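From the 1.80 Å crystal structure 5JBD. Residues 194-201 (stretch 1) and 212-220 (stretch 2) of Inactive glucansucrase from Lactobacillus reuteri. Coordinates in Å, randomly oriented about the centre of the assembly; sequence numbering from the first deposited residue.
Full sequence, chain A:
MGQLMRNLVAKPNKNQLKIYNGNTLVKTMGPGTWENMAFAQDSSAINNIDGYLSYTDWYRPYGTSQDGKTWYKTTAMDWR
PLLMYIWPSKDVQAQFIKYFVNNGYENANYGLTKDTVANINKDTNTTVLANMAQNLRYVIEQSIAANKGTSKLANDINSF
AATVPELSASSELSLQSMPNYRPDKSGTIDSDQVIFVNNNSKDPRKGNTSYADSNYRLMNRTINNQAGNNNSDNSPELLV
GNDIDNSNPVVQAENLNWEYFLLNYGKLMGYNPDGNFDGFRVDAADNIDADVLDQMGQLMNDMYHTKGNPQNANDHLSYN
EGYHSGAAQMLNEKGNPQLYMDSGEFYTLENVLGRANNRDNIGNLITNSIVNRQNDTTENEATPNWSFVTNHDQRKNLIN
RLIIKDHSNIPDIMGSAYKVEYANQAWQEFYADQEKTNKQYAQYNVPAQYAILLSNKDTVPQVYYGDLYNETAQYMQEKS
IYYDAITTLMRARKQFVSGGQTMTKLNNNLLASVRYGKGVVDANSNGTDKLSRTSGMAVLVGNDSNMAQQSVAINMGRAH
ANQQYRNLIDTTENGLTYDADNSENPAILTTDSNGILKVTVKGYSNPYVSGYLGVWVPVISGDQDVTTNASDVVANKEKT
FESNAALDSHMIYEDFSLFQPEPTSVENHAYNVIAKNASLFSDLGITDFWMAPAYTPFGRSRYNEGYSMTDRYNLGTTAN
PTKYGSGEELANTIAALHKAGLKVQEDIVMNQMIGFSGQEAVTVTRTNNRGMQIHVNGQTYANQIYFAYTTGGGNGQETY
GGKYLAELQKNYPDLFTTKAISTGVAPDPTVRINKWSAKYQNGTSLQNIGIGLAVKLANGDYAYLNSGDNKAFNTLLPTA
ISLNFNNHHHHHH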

ATOM      1  N   VAL A 194       5.064  -5.062 -16.422  1.00 28.58           N
ATOM      2  CA  VAL A 194       5.982  -5.844 -17.180  1.00 29.49           C
ATOM      3  C   VAL A 194       6.526  -6.938 -16.243  1.00 29.07           C
ATOM      4  O   VAL A 194       6.768  -6.683 -15.066  1.00 28.76           O
ATOM      5  CB  VAL A 194       7.025  -4.831 -17.731  1.00 30.93           C
ATOM      6  CG1 VAL A 194       8.422  -5.058 -17.202  1.00 32.41           C
ATOM      7  CG2 VAL A 194       6.893  -4.662 -19.242  1.00 30.08           C
ATOM      8  N   ILE A 195       6.704  -8.151 -16.747  1.00 28.77           N
ATOM      9  CA  ILE A 195       7.391  -9.216 -15.977  1.00 29.28           C
ATOM     10  C   ILE A 195       8.856  -9.331 -16.389  1.00 29.17           C
ATOM     11  O   ILE A 195       9.201  -9.031 -17.527  1.00 29.87           O
ATOM     12  CB  ILE A 195       6.732 -10.608 -16.118  1.00 29.05           C
ATOM     13  CG1 ILE A 195       6.668 -11.081 -17.580  1.00 30.20           C
ATOM     14  CG2 ILE A 195       5.336 -10.591 -15.494  1.00 29.66           C
ATOM     15  CD1 ILE A 195       6.154 -12.509 -17.743  1.00 32.14           C
ATOM     16  N   PHE A 196       9.697  -9.783 -15.464  1.00 28.30           N
ATOM     17  CA  PHE A 196      11.101 -10.100 -15.754  1.00 28.38           C
ATOM     18  C   PHE A 196      11.207 -11.585 -16.087  1.00 29.65           C
ATOM     19  O   PHE A 196      10.767 -12.443 -15.294  1.00 28.22           O
ATOM     20  CB  PHE A 196      11.998  -9.793 -14.550  1.00 27.56           C
ATOM     21  CG  PHE A 196      11.941  -8.365 -14.071  1.00 27.52           C
ATOM     22  CD1 PHE A 196      11.596  -7.314 -14.913  1.00 27.21           C
ATOM     23  CD2 PHE A 196      12.258  -8.072 -12.755  1.00 28.48           C
ATOM     24  CE1 PHE A 196      11.569  -6.016 -14.454  1.00 27.36           C
ATOM     25  CE2 PHE A 196      12.237  -6.765 -12.286  1.00 28.51           C
ATOM     26  CZ  PHE A 196      11.886  -5.737 -13.137  1.00 28.22           C
ATOM     27  N   VAL A 197      11.779 -11.883 -17.258  1.00 29.54           N
ATOM     28  CA  VAL A 197      11.902 -13.267 -17.745  1.00 31.64           C
ATOM     29  C   VAL A 197      13.354 -13.639 -17.958  1.00 31.52           C
ATOM     30  O   VAL A 197      14.222 -12.759 -18.072  1.00 31.61           O
ATOM     31  CB  VAL A 197      11.107 -13.531 -19.051  1.00 32.80           C
ATOM     32  CG1 VAL A 197       9.630 -13.158 -18.879  1.00 33.80           C
ATOM     33  CG2 VAL A 197      11.728 -12.844 -20.265  1.00 33.86           C
ATOM     34  N   ASN A 198      13.601 -14.943 -18.010  1.00 30.93           N
ATOM     35  CA  ASN A 198      14.944 -15.476 -18.207  1.00 32.37           C
ATOM     36  C   ASN A 198      15.430 -15.236 -19.632  1.00 32.52           C
ATOM     37  O   ASN A 198      14.657 -15.281 -20.586  1.00 32.79           O
ATOM     38  CB  ASN A 198      15.013 -16.977 -17.877  1.00 32.89           C
ATOM     39  CG  ASN A 198      14.903 -17.262 -16.389  1.00 33.32           C
ATOM     40  OD1 ASN A 198      14.898 -16.352 -15.559  1.00 32.60           O
ATOM     41  ND2 ASN A 198      14.800 -18.541 -16.042  1.00 34.82           N
ATOM     42  N   ASN A 199      16.721 -14.961 -19.752  1.00 34.69           N
ATOM     43  CA  ASN A 199      17.333 -14.728 -21.047  1.00 35.97           C
ATOM     44  C   ASN A 199      18.842 -14.965 -20.972  1.00 36.73           C
ATOM     45  O   ASN A 199      19.613 -14.061 -20.611  1.00 35.13           O
ATOM     46  CB  ASN A 199      17.025 -13.313 -21.556  1.00 35.66           C
ATOM     47  CG  ASN A 199      17.611 -13.053 -22.935  1.00 37.40           C
ATOM     48  OD1 ASN A 199      18.078 -13.981 -23.611  1.00 39.74           O
ATOM     49  ND2 ASN A 199      17.598 -11.793 -23.360  1.00 36.84           N
ATOM     50  N   ASN A 200      19.237 -16.184 -21.323  1.00 37.41           N
ATOM     51  CA  ASN A 200      20.632 -16.560 -21.409  1.00 41.86           C
ATOM     52  C   ASN A 200      21.007 -16.870 -22.868  1.00 42.01           C
ATOM     53  O   ASN A 200      21.786 -17.779 -23.129  1.00 43.36           O
ATOM     54  CB  ASN A 200      20.907 -17.762 -20.486  1.00 43.41           C
ATOM     55  CG  ASN A 200      22.401 -18.037 -20.292  1.00 46.45           C
ATOM     56  OD1 ASN A 200      23.244 -17.131 -20.356  1.00 43.90           O
ATOM     57  ND2 ASN A 200      22.732 -19.304 -20.049  1.00 48.53           N
ATOM     58  N   SER A 201      20.470 -16.090 -23.808  1.00 41.95           N
ATOM     59  CA  SER A 201      20.688 -16.341 -25.231  1.00 42.61           C
ATOM     60  C   SER A 201      22.111 -15.955 -25.674  1.00 45.24           C
ATOM     61  O   SER A 201      22.746 -15.087 -25.074  1.00 42.46           O
ATOM     62  CB  SER A 201      19.674 -15.575 -26.081  1.00 42.17           C
ATOM     63  OG  SER A 201      19.919 -15.740 -27.466  1.00 43.03           O
ATOM     64  N   ALA A 212      20.122 -11.799 -14.194  1.00 32.68           N
ATOM     65  CA  ALA A 212      18.745 -11.594 -13.662  1.00 31.63           C
ATOM     66  C   ALA A 212      17.817 -12.816 -13.795  1.00 32.14           C
ATOM     67  O   ALA A 212      16.619 -12.722 -13.487  1.00 29.74           O
ATOM     68  CB  ALA A 212      18.105 -10.376 -14.324  1.00 31.55           C
ATOM     69  N   ASP A 213      18.360 -13.950 -14.250  1.00 32.56           N
ATOM     70  CA  ASP A 213      17.591 -15.179 -14.368  1.00 33.26           C
ATOM     71  C   ASP A 213      17.207 -15.741 -13.000  1.00 33.04           C
ATOM     72  O   ASP A 213      17.880 -15.482 -11.990  1.00 33.82           O
ATOM     73  CB  ASP A 213      18.359 -16.262 -15.136  1.00 35.23           C
ATOM     74  CG  ASP A 213      18.493 -15.965 -16.624  1.00 36.55           C
ATOM     75  OD1 ASP A 213      17.951 -14.951 -17.105  1.00 35.66           O
ATOM     76  OD2 ASP A 213      19.166 -16.765 -17.316  1.00 38.76           O
ATOM     77  N   SER A 214      16.100 -16.486 -12.977  1.00 32.03           N
ATOM     78  CA  SER A 214      15.624 -17.131 -11.768  1.00 31.31           C
ATOM     79  C   SER A 214      14.964 -18.474 -12.100  1.00 31.85           C
ATOM     80  O   SER A 214      14.310 -18.624 -13.132  1.00 30.54           O
ATOM     81  CB  SER A 214      14.652 -16.210 -11.023  1.00 31.36           C
ATOM     82  OG  SER A 214      14.021 -16.860  -9.923  1.00 30.52           O
ATOM     83  N   ASN A 215      15.167 -19.438 -11.206  1.00 32.18           N
ATOM     84  CA  ASN A 215      14.461 -20.721 -11.234  1.00 34.30           C
ATOM     85  C   ASN A 215      13.117 -20.643 -10.486  1.00 33.25           C
ATOM     86  O   ASN A 215      12.426 -21.640 -10.414  1.00 32.98           O
ATOM     87  CB  ASN A 215      15.324 -21.811 -10.596  1.00 36.26           C
ATOM     88  CG  ASN A 215      16.558 -22.136 -11.414  1.00 40.52           C
ATOM     89  OD1 ASN A 215      17.646 -22.257 -10.865  1.00 44.65           O
ATOM     90  ND2 ASN A 215      16.403 -22.255 -12.733  1.00 41.97           N
ATOM     91  N   TYR A 216      12.778 -19.485  -9.920  1.00 31.14           N
ATOM     92  CA  TYR A 216      11.573 -19.327  -9.120  1.00 31.34           C
ATOM     93  C   TYR A 216      10.571 -18.442  -9.858  1.00 29.37           C
ATOM     94  O   TYR A 216      10.083 -18.849 -10.912  1.00 27.76           O
ATOM     95  CB  TYR A 216      11.956 -18.889  -7.702  1.00 31.60           C
ATOM     96  CG  TYR A 216      12.717 -20.018  -7.048  1.00 34.91           C
ATOM     97  CD1 TYR A 216      12.037 -21.104  -6.508  1.00 35.89           C
ATOM     98  CD2 TYR A 216      14.113 -20.053  -7.056  1.00 37.79           C
ATOM     99  CE1 TYR A 216      12.716 -22.181  -5.962  1.00 38.89           C
ATOM    100  CE2 TYR A 216      14.810 -21.128  -6.495  1.00 38.85           C
ATOM    101  CZ  TYR A 216      14.104 -22.192  -5.958  1.00 39.94           C
ATOM    102  OH  TYR A 216      14.765 -23.269  -5.395  1.00 43.44           O
ATOM    103  N   ARG A 217      10.287 -17.243  -9.365  1.00 28.53           N
ATOM    104  CA  ARG A 217       9.237 -16.412  -9.936  1.00 28.43           C
ATOM    105  C   ARG A 217       7.910 -17.185 -10.097  1.00 28.67           C
ATOM    106  O   ARG A 217       7.246 -17.089 -11.135  1.00 30.05           O
ATOM    107  CB  ARG A 217       9.685 -15.766 -11.274  1.00 28.51           C
ATOM    108  CG  ARG A 217      10.851 -14.775 -11.140  1.00 28.55           C
ATOM    109  CD  ARG A 217      11.038 -13.887 -12.379  1.00 28.21           C
ATOM    110  NE  ARG A 217      12.113 -12.903 -12.194  1.00 28.55           N
ATOM    111  CZ  ARG A 217      13.307 -12.880 -12.824  1.00 28.91           C
ATOM    112  NH1 ARG A 217      13.640 -13.769 -13.763  1.00 27.80           N
ATOM    113  NH2 ARG A 217      14.182 -11.926 -12.518  1.00 28.69           N
ATOM    114  N   LEU A 218       7.541 -17.963  -9.081  1.00 28.49           N
ATOM    115  CA  LEU A 218       6.240 -18.644  -9.088  1.00 29.25           C
ATOM    116  C   LEU A 218       5.225 -17.556  -8.802  1.00 27.00           C
ATOM    117  O   LEU A 218       5.189 -17.024  -7.698  1.00 27.17           O
ATOM    118  CB  LEU A 218       6.169 -19.748  -8.037  1.00 29.41           C
ATOM    119  CG  LEU A 218       7.213 -20.863  -8.154  1.00 31.93           C
ATOM    120  CD1 LEU A 218       6.940 -21.972  -7.148  1.00 30.65           C
ATOM    121  CD2 LEU A 218       7.311 -21.442  -9.562  1.00 33.17           C
ATOM    122  N   MET A 219       4.474 -17.154  -9.821  1.00 26.35           N
ATOM    123  CA  MET A 219       3.539 -16.031  -9.681  1.00 26.37           C
ATOM    124  C   MET A 219       2.120 -16.533  -9.399  1.00 25.34           C
ATOM    125  O   MET A 219       1.750 -17.613  -9.807  1.00 26.26           O
ATOM    126  CB  MET A 219       3.542 -15.164 -10.934  1.00 27.66           C
ATOM    127  CG  MET A 219       4.883 -14.481 -11.162  1.00 29.25           C
ATOM    128  SD  MET A 219       4.830 -13.335 -12.528  1.00 32.89           S
ATOM    129  CE  MET A 219       3.857 -11.996 -11.905  1.00 33.31           C
ATOM    130  N   ASN A 220       1.367 -15.727  -8.672  1.00 24.33           N
ATOM    131  CA  ASN A 220      -0.046 -15.970  -8.391  1.00 25.52           C
ATOM    132  C   ASN A 220      -0.261 -17.182  -7.478  1.00 24.74           C
ATOM    133  O   ASN A 220      -1.340 -17.768  -7.479  1.00 25.39           O
ATOM    134  CB  ASN A 220      -0.867 -16.109  -9.695  1.00 26.75           C
ATOM    135  CG  ASN A 220      -0.585 -14.998 -10.690  1.00 26.43           C
ATOM    136  OD1 ASN A 220      -0.863 -13.824 -10.444  1.00 26.24           O
ATOM    137  ND2 ASN A 220      -0.016 -15.365 -11.821  1.00 28.56           N
TER
HETATM  138  O   HOH W   1      12.239 -16.411 -14.453  1.00 36.78           O

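Three residues carry most of this contact: Asn-198 on the first stretch, and Asp-213 and Arg-217 on the second. The CA atoms of Asn-198 and Asp-213 lie 4.7 Å apart, the closest such pair across the two stretches.

Asn-198 uses its side-chain amide to pair with the backbone of Ser-214. Ser-214 N donates to Asn-198 OD1 at 2.9 Å, and Asn-198 ND2 donates to Ser-214 O at 3.0 Å. Both bonds are close to straight, with angles at the hydrogen of 162° and 159°. An amide group can do this because it carries a donor and an acceptor side by side, and here they match the NH and CO of a single residue. The CA-to-CB bond of Asn-198 points sideways, but the end of the side chain comes nearer to the second stretch. The same oxygen also packs against Asp-213, with Asn-198 OD1 3.2 Å from Asp-213 CA.

Asp-213 returns the arrangement from the other side. Asp-213 OD1 accepts a hydrogen bond from Asn-199 N at 2.9 Å, with an angle of 165°. Thus at each of these two neighbouring points a side chain of one stretch meets the backbone of the other. Asn-198 and Asp-213 both have chi1 at -71°, in the m well. The second carboxylate oxygen, Asp-213 OD2, lies 3.8 Å from Asn-200 CB.

The CA-to-CB bond of Arg-217 points toward the first stretch, and its side chain runs alongside Phe-196. Arg-217 CD lies 3.3 Å from Phe-196 O, and that oxygen sits over one face of the guanidinium. Phe-196 O is 3.4 Å from Arg-217 NE, but the angle is too poor for a hydrogen bond. Arg-217 NH2 lies at the edge of the Phe-196 ring, near its plane, so the two groups do not stack. Within its own stretch the guanidinium is anchored on Ala-212 O. Arg-217 NH2 donates to Ala-212 O at 2.7 Å, and Arg-217 NH1 adds a weak bond to Ala-212 O at 3.2 Å.

Water 1 links Arg-217 to Asn-198. It accepts from Arg-217 NH1 at 3.1 Å and donates weakly to Asn-198 OD1 at 2.9 Å. The direct distance from Asn-198 OD1 to Arg-217 NH1 is 3.4 Å.

Farther along, the contact turns apolar. Ile-195 CG2 meets Met-219 SD at 4.1 Å. The contact is small overall, burying 378 Å² with both sides summed.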